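Local coordinates for 'Carboxyl esterase 2 (Tuber melanosporum Mel28, PDB 5MIF) that hydrolyses carboxylic esters as a carboxylesterase of the alpha/beta hydrolase fold, belonging to an archaea-like family preferentially expressed in the symbiotic phase of the fungus, at the interface of chains A and B. Numbering follows the deposited sequence. Chains: chain A/B, 'Carboxyl esterase 2.

The interface of chains A and B. Residues chain A 310-312, 330, 333-334; chain B 308-310, 337, 341.
Strand 307-312 and the C-terminal helix 329-345 of this alpha/beta hydrolase, a member of the Abhydrolase_3 family, meet their copies across a two-fold axis, and every contact recurs with the chains exchanged. The two strands run antiparallel, with A:Val312 bridged to B:Ile310, which would extend the sheet of one subunit into the other; whether this pairing forms the dimer in solution cannot be told from the crystal alone. Beside the bridge, the carbonyl oxygen O of A:Arg311 lies 3.4 Å from CA of B:Ile310.

B:Ile310 buries more surface than any other residue described here, and its two branches part. CG2, anti to the backbone N with CG1 at chi1 -77°, meets CG2 of A:Ile310 at 3.5 Å, a snug methyl-to-methyl touch near the axis, where the twin isoleucines cross obliquely. The longer branch extends toward the helix of chain A and brings CD1 to 3.8 Å from CG2 of A:Thr334, the two side chains passing in opposite directions.

A:Thr334 turns that methyl to the partner while its hydroxyl points back along its own helix. OG1 sits between the backbone N and carbonyl carbon (chi1 61°) and donates to O of A:Gly330, one turn earlier, over 3.2 Å; the donor is tilted 19° from the carbonyl plane. This bond ties the hydroxyl to its own helix and fixes the methyl toward B:Ile310. A serine here could keep the hydroxyl bond but lacks the methyl, so CD1 of B:Ile310 would probably lose its packing partner and be freer to turn.

Towards the start of the helix, the small residues A:Gly330 and A:Ala333 admit the partner closely. CB of B:Ala308 rests 3.5 Å from N of A:Gly330. CB of A:Ala333 packs tightly at 3.5 Å on CD of B:Lys341, whose bent chain supplies its aliphatic part, while CD1 of B:Leu337 comes to 3.5 Å from O of A:Ala333.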
# COMPACT_ATOMS: atom_id res chain seq x y z
N ILE A 310 2.89 5.50 1.12
CA ILE A 310 3.08 4.09 1.40
C ILE A 310 4.50 3.62 1.10
O ILE A 310 5.03 3.86 0.02
CB ILE A 310 2.08 3.27 0.59
CG1 ILE A 310 0.72 3.25 1.29
CG2 ILE A 310 2.55 1.85 0.40
CD1 ILE A 310 -0.37 2.76 0.38
N ARG A 311 5.10 2.95 2.08
CA ARG A 311 6.42 2.37 1.94
C ARG A 311 6.30 0.86 1.80
O ARG A 311 5.69 0.20 2.65
CB ARG A 311 7.31 2.71 3.15
CG ARG A 311 8.66 1.97 3.14
CD ARG A 311 9.38 2.05 4.49
NE ARG A 311 9.75 3.42 4.86
CZ ARG A 311 10.56 3.74 5.86
NH1 ARG A 311 11.09 2.78 6.62
NH2 ARG A 311 10.84 5.01 6.12
N VAL A 312 6.88 0.32 0.74
CA VAL A 312 6.83 -1.10 0.46
C VAL A 312 8.11 -1.73 0.97
O VAL A 312 9.20 -1.39 0.52
CB VAL A 312 6.67 -1.38 -1.05
CG1 VAL A 312 6.39 -2.84 -1.29
CG2 VAL A 312 5.57 -0.52 -1.63
N GLY A 330 4.87 -7.49 -2.65
CA GLY A 330 4.70 -6.08 -2.33
C GLY A 330 4.58 -5.19 -3.55
O GLY A 330 3.71 -4.32 -3.62
N ALA A 333 1.30 -5.92 -5.44
CA ALA A 333 0.14 -5.39 -4.72
C ALA A 333 0.01 -3.89 -4.92
O ALA A 333 -1.09 -3.36 -5.12
CB ALA A 333 0.23 -5.73 -3.23
N THR A 334 1.14 -3.19 -4.89
CA THR A 334 1.07 -1.74 -4.97
C THR A 334 0.83 -1.28 -6.40
O THR A 334 0.19 -0.26 -6.62
CB THR A 334 2.33 -1.09 -4.38
OG1 THR A 334 3.46 -1.50 -5.13
CG2 THR A 334 2.51 -1.55 -2.94
N ALA B 308 3.82 -9.85 1.49
CA ALA B 308 3.94 -8.41 1.22
C ALA B 308 3.82 -7.59 2.53
O ALA B 308 2.96 -7.87 3.38
CB ALA B 308 2.87 -7.98 0.22
N ILE B 309 4.67 -6.58 2.69
CA ILE B 309 4.60 -5.73 3.88
C ILE B 309 4.58 -4.26 3.51
O ILE B 309 5.51 -3.77 2.87
CB ILE B 309 5.76 -5.96 4.82
CG1 ILE B 309 6.09 -7.45 4.94
CG2 ILE B 309 5.47 -5.35 6.17
CD1 ILE B 309 7.55 -7.71 5.21
N ILE B 310 3.56 -3.55 3.97
CA ILE B 310 3.37 -2.16 3.60
C ILE B 310 3.20 -1.29 4.84
O ILE B 310 2.40 -1.60 5.72
CB ILE B 310 2.15 -2.04 2.67
CG1 ILE B 310 2.53 -2.49 1.26
CG2 ILE B 310 1.62 -0.65 2.65
CD1 ILE B 310 1.32 -2.73 0.41
N LEU B 337 -7.05 -1.40 -0.77
CA LEU B 337 -6.05 -2.37 -1.18
C LEU B 337 -6.36 -3.75 -0.62
O LEU B 337 -6.43 -4.73 -1.36
CB LEU B 337 -4.65 -1.96 -0.71
CG LEU B 337 -3.61 -3.03 -1.06
CD1 LEU B 337 -3.49 -3.23 -2.58
CD2 LEU B 337 -2.24 -2.74 -0.45
N LYS B 341 -7.22 -6.90 -2.91
CA LYS B 341 -6.39 -8.10 -2.99
C LYS B 341 -7.13 -9.37 -2.56
O LYS B 341 -6.83 -10.44 -3.08
CB LYS B 341 -5.11 -7.92 -2.17
CG LYS B 341 -4.13 -7.00 -2.87
CD LYS B 341 -2.71 -7.57 -2.91
CE LYS B 341 -2.62 -8.95 -3.56
NZ LYS B 341 -2.19 -8.91 -5.00